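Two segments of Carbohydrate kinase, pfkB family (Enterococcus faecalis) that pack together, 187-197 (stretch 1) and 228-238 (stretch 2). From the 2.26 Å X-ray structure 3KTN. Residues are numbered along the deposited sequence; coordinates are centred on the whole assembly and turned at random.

Stretch 1 187-197: YERILPYCDIV
Stretch 2, residues 228-238: RFMSQYNLEWF

One carbonyl oxygen accepts two of the three hydrogen bonds between the stretches: Asp195 O takes two consecutive backbone amides, Glu236 N at 2.7 Å (N-H...O angle 143°) and Trp237 N at 3.0 Å (162°). The fork is possible because Glu236, at phi/psi -91/-44, departs from the extended conformation just before the strand begins, so both N-H groups turn to the same acceptor. Asp195 has a similar kink (-111/-42). Its side chain (m, chi2 -61°) points away overall, though CB touches stretch 2; Glu236 (t, t, chi3 0°) points toward stretch 1, with OE1 4.1 Å from Asp195 CB. Asp195 OD2 and Glu236 OE2 are hydrogen-bonded elsewhere in the structure, which suits polar residues at these partly exposed positions.

From this fork two short parallel strands run on, pairing Ile196 with Trp237 (CA to CA, 4.6 Å) and Val197 with Phe238 (CA to CA, 4.8 Å). Build all four as extended, with phi from -122 to -137 and psi from 124 to 139. Val197 N donates to Trp237 O at 2.8 Å and 170°, and the same oxygen lies 3.4 Å from Ile196 CA in a CA-H...O contact. Phe238 CA repeats that contact with Val197 O at 3.2 Å.

Each strand follows a helix and a short turn. Stretch 1 starts helical and has a 3-10 segment at 191-193, and Cys194 (-87/149) extends the chain. Stretch 2 starts helical, and Asn234 is the first residue to leave helical phi/psi, its positive phi (55/40) suiting asparagine; Leu235 (-67/151) follows, its N bonded back to Met230 O at 2.8 Å.

The strand side chains alternate. Ile196 (m, t) and Trp237 (chi1 -87°, chi2 19°) share one face of the sheet, with Ile196 CG2 4.0 Å from Trp237 CB, while the indole end leads away. Val197 (t) and Phe238 (t, chi2 73°) occupy the other face, where Val197 CG1 lies 4.1 Å from Phe238 CD1. Ile196 and Val197, being beta-branched, suit the extended backbone; Trp237 and Phe238 supply aromatic bulk, and all four are buried.

Leu235 (m, t) fills the space between the strand and the turn before it: its CD2 lies 3.7 Å from Val197 CG2, 4.0 Å from Cys194 CB, 3.2 Å from Cys194 O and 3.8 Å from Leu191 O. The compact cysteine side chain (m) is buried beside this leucine.

At the helical end, Tyr233 (m, chi2 -77°) points toward stretch 1 and has the largest area covered by the opposing stretch. Leu191 (m, t) sets CB over one face of its ring, 3.7 Å from the Tyr233 ring centroid in a CH-pi contact, and sends CD1 to the edge of the Phe229 ring (t, chi2 73°), 3.9 Å from CE1. Pro192 CG adds a contact of 3.8 Å to Tyr233 CD1. An aromatic ring gives Tyr233 a broad apolar surface, while its hydroxyl reaches the partly exposed Glu188, with Tyr233 OH 4.0 Å from Glu188 CG. In all, 621 Å² is buried.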

# COMPACT_ATOMS: atom_id res chain seq x y z
N TYR A 187 3.93 14.27 42.34
CA TYR A 187 3.84 12.85 42.62
C TYR A 187 3.64 12.62 44.12
O TYR A 187 2.86 11.76 44.53
CB TYR A 187 5.12 12.14 42.14
CG TYR A 187 5.13 11.82 40.65
CD1 TYR A 187 4.77 12.78 39.70
CD2 TYR A 187 5.51 10.56 40.19
CE1 TYR A 187 4.78 12.49 38.33
CE2 TYR A 187 5.54 10.26 38.82
CZ TYR A 187 5.17 11.23 37.90
OH TYR A 187 5.20 10.93 36.56
N GLU A 188 4.34 13.41 44.93
CA GLU A 188 4.22 13.27 46.38
C GLU A 188 2.79 13.56 46.82
O GLU A 188 2.31 13.01 47.81
CB GLU A 188 5.20 14.21 47.09
CG GLU A 188 6.65 13.91 46.72
CD GLU A 188 7.66 14.76 47.47
OE1 GLU A 188 7.42 15.97 47.65
OE2 GLU A 188 8.72 14.21 47.86
N ARG A 189 2.09 14.39 46.05
CA ARG A 189 0.71 14.73 46.37
C ARG A 189 -0.28 13.61 46.07
O ARG A 189 -1.26 13.43 46.80
CB ARG A 189 0.29 15.99 45.62
CG ARG A 189 1.11 17.22 45.98
CD ARG A 189 0.75 18.41 45.11
NE ARG A 189 -0.65 18.80 45.27
CZ ARG A 189 -1.20 19.83 44.63
NH1 ARG A 189 -0.47 20.55 43.79
NH2 ARG A 189 -2.48 20.13 44.82
N ILE A 190 -0.04 12.84 45.01
CA ILE A 190 -0.96 11.76 44.65
C ILE A 190 -0.61 10.42 45.27
O ILE A 190 -1.50 9.62 45.57
CB ILE A 190 -1.07 11.58 43.11
CG1 ILE A 190 -2.29 10.72 42.77
CG2 ILE A 190 0.20 10.91 42.57
CD1 ILE A 190 -2.57 10.59 41.27
N LEU A 191 0.68 10.16 45.47
CA LEU A 191 1.12 8.90 46.04
C LEU A 191 0.39 8.45 47.31
O LEU A 191 0.16 7.25 47.50
CB LEU A 191 2.63 8.94 46.28
CG LEU A 191 3.43 8.76 44.98
CD1 LEU A 191 4.90 9.11 45.19
CD2 LEU A 191 3.28 7.32 44.52
N PRO A 192 0.03 9.39 48.20
CA PRO A 192 -0.67 8.99 49.42
C PRO A 192 -2.02 8.31 49.17
O PRO A 192 -2.57 7.65 50.05
CB PRO A 192 -0.84 10.32 50.16
CG PRO A 192 0.38 11.08 49.76
CD PRO A 192 0.45 10.80 48.27
N TYR A 193 -2.54 8.45 47.95
CA TYR A 193 -3.83 7.86 47.60
C TYR A 193 -3.76 6.59 46.76
O TYR A 193 -4.79 5.96 46.50
CB TYR A 193 -4.67 8.89 46.85
CG TYR A 193 -4.96 10.13 47.66
CD1 TYR A 193 -5.93 10.12 48.66
CD2 TYR A 193 -4.24 11.31 47.44
CE1 TYR A 193 -6.18 11.26 49.42
CE2 TYR A 193 -4.49 12.45 48.20
CZ TYR A 193 -5.46 12.41 49.19
OH TYR A 193 -5.71 13.53 49.94
N CYS A 194 -2.56 6.20 46.34
CA CYS A 194 -2.38 5.02 45.50
C CYS A 194 -2.24 3.70 46.24
O CYS A 194 -1.72 3.65 47.35
CB CYS A 194 -1.16 5.21 44.60
SG CYS A 194 -1.20 6.75 43.66
N ASP A 195 -2.70 2.63 45.60
CA ASP A 195 -2.62 1.29 46.15
C ASP A 195 -1.62 0.47 45.34
O ASP A 195 -0.82 -0.29 45.89
CB ASP A 195 -3.99 0.61 46.09
CG ASP A 195 -5.03 1.31 46.95
OD1 ASP A 195 -4.83 1.39 48.18
OD2 ASP A 195 -6.05 1.79 46.40
N ILE A 196 -1.66 0.63 44.02
CA ILE A 196 -0.76 -0.10 43.12
C ILE A 196 0.03 0.91 42.30
O ILE A 196 -0.55 1.76 41.62
CB ILE A 196 -1.55 -1.03 42.17
CG1 ILE A 196 -2.40 -1.99 43.00
CG2 ILE A 196 -0.58 -1.80 41.27
CD1 ILE A 196 -3.27 -2.91 42.17
N VAL A 197 1.35 0.83 42.36
CA VAL A 197 2.20 1.77 41.64
C VAL A 197 3.19 1.10 40.69
O VAL A 197 3.83 0.10 41.05
CB VAL A 197 2.98 2.65 42.64
CG1 VAL A 197 3.85 3.64 41.89
CG2 VAL A 197 2.00 3.39 43.55
N ARG A 228 10.65 0.74 51.77
CA ARG A 228 10.66 1.91 52.63
C ARG A 228 9.72 2.92 51.97
O ARG A 228 8.84 3.49 52.63
CB ARG A 228 12.08 2.48 52.71
CG ARG A 228 12.40 3.23 54.00
CD ARG A 228 13.88 3.60 54.03
NE ARG A 228 14.18 4.74 53.17
CZ ARG A 228 15.37 4.97 52.61
NH1 ARG A 228 16.37 4.13 52.81
NH2 ARG A 228 15.55 6.05 51.86
N PHE A 229 9.91 3.13 50.67
CA PHE A 229 9.08 4.04 49.89
C PHE A 229 7.62 3.59 49.98
O PHE A 229 6.72 4.42 50.12
CB PHE A 229 9.55 4.02 48.42
CG PHE A 229 8.50 4.48 47.43
CD1 PHE A 229 8.15 5.82 47.34
CD2 PHE A 229 7.87 3.56 46.60
CE1 PHE A 229 7.18 6.24 46.42
CE2 PHE A 229 6.91 3.97 45.68
CZ PHE A 229 6.56 5.31 45.59
N MSE A 230 7.40 2.29 49.91
CA MSE A 230 6.06 1.73 49.97
C MSE A 230 5.33 1.92 51.30
O MSE A 230 4.15 2.26 51.31
CB MSE A 230 6.09 0.24 49.65
CG MSE A 230 6.42 -0.08 48.20
SE MSE A 230 6.29 -1.98 47.91
CE MSE A 230 4.37 -2.15 47.82
N SER A 231 6.02 1.67 52.41
CA SER A 231 5.40 1.82 53.72
C SER A 231 5.10 3.28 54.00
O SER A 231 4.12 3.60 54.67
CB SER A 231 6.30 1.23 54.81
OG SER A 231 7.60 1.79 54.77
N GLN A 232 5.92 4.17 53.46
CA GLN A 232 5.71 5.60 53.65
C GLN A 232 4.36 6.05 53.09
O GLN A 232 3.72 6.95 53.65
CB GLN A 232 6.80 6.40 52.96
CG GLN A 232 6.62 7.89 53.11
CD GLN A 232 7.59 8.66 52.27
OE1 GLN A 232 8.73 8.24 52.10
NE2 GLN A 232 7.16 9.81 51.76
N TYR A 233 3.93 5.45 51.99
CA TYR A 233 2.65 5.82 51.38
C TYR A 233 1.67 4.68 51.57
O TYR A 233 0.54 4.73 51.09
CB TYR A 233 2.85 6.12 49.90
CG TYR A 233 3.72 7.32 49.64
CD1 TYR A 233 3.22 8.62 49.80
CD2 TYR A 233 5.05 7.17 49.24
CE1 TYR A 233 4.03 9.73 49.57
CE2 TYR A 233 5.86 8.28 49.01
CZ TYR A 233 5.34 9.56 49.17
OH TYR A 233 6.14 10.65 48.93
N ASN A 234 2.12 3.65 52.29
CA ASN A 234 1.32 2.47 52.58
C ASN A 234 0.78 1.82 51.30
O ASN A 234 -0.35 1.34 51.25
CB ASN A 234 0.16 2.82 53.52
CG ASN A 234 -0.54 1.59 54.07
OD1 ASN A 234 0.10 0.59 54.39
ND2 ASN A 234 -1.86 1.67 54.20
N LEU A 235 1.63 1.78 50.28
CA LEU A 235 1.27 1.18 49.00
C LEU A 235 1.09 -0.32 49.17
O LEU A 235 1.73 -0.93 50.03
CB LEU A 235 2.36 1.45 47.96
CG LEU A 235 2.70 2.92 47.73
CD1 LEU A 235 3.85 3.03 46.75
CD2 LEU A 235 1.47 3.65 47.21
N GLU A 236 0.23 -0.90 48.35
CA GLU A 236 -0.03 -2.34 48.39
C GLU A 236 0.89 -3.11 47.45
O GLU A 236 1.45 -4.15 47.83
CB GLU A 236 -1.50 -2.60 48.03
CG GLU A 236 -1.91 -4.04 48.08
CD GLU A 236 -3.38 -4.22 47.78
OE1 GLU A 236 -4.05 -3.20 47.54
OE2 GLU A 236 -3.86 -5.37 47.79
N TRP A 237 1.06 -2.60 46.23
CA TRP A 237 1.91 -3.24 45.22
C TRP A 237 2.77 -2.23 44.47
O TRP A 237 2.31 -1.15 44.12
CB TRP A 237 1.06 -3.99 44.18
CG TRP A 237 0.69 -5.41 44.51
CD1 TRP A 237 0.70 -6.00 45.74
CD2 TRP A 237 0.18 -6.39 43.60
NE1 TRP A 237 0.23 -7.28 45.66
CE2 TRP A 237 -0.10 -7.55 44.35
CE3 TRP A 237 -0.07 -6.41 42.22
CZ2 TRP A 237 -0.62 -8.72 43.77
CZ3 TRP A 237 -0.59 -7.57 41.64
CH2 TRP A 237 -0.86 -8.71 42.42
N PHE A 238 4.03 -2.59 44.23
CA PHE A 238 4.95 -1.75 43.47
C PHE A 238 5.55 -2.69 42.44
O PHE A 238 6.10 -3.73 42.79
CB PHE A 238 6.07 -1.20 44.36
CG PHE A 238 7.05 -0.33 43.61
CD1 PHE A 238 6.70 0.96 43.21
CD2 PHE A 238 8.32 -0.80 43.30
CE1 PHE A 238 7.60 1.76 42.51
CE2 PHE A 238 9.23 -0.00 42.60
CZ PHE A 238 8.86 1.28 42.20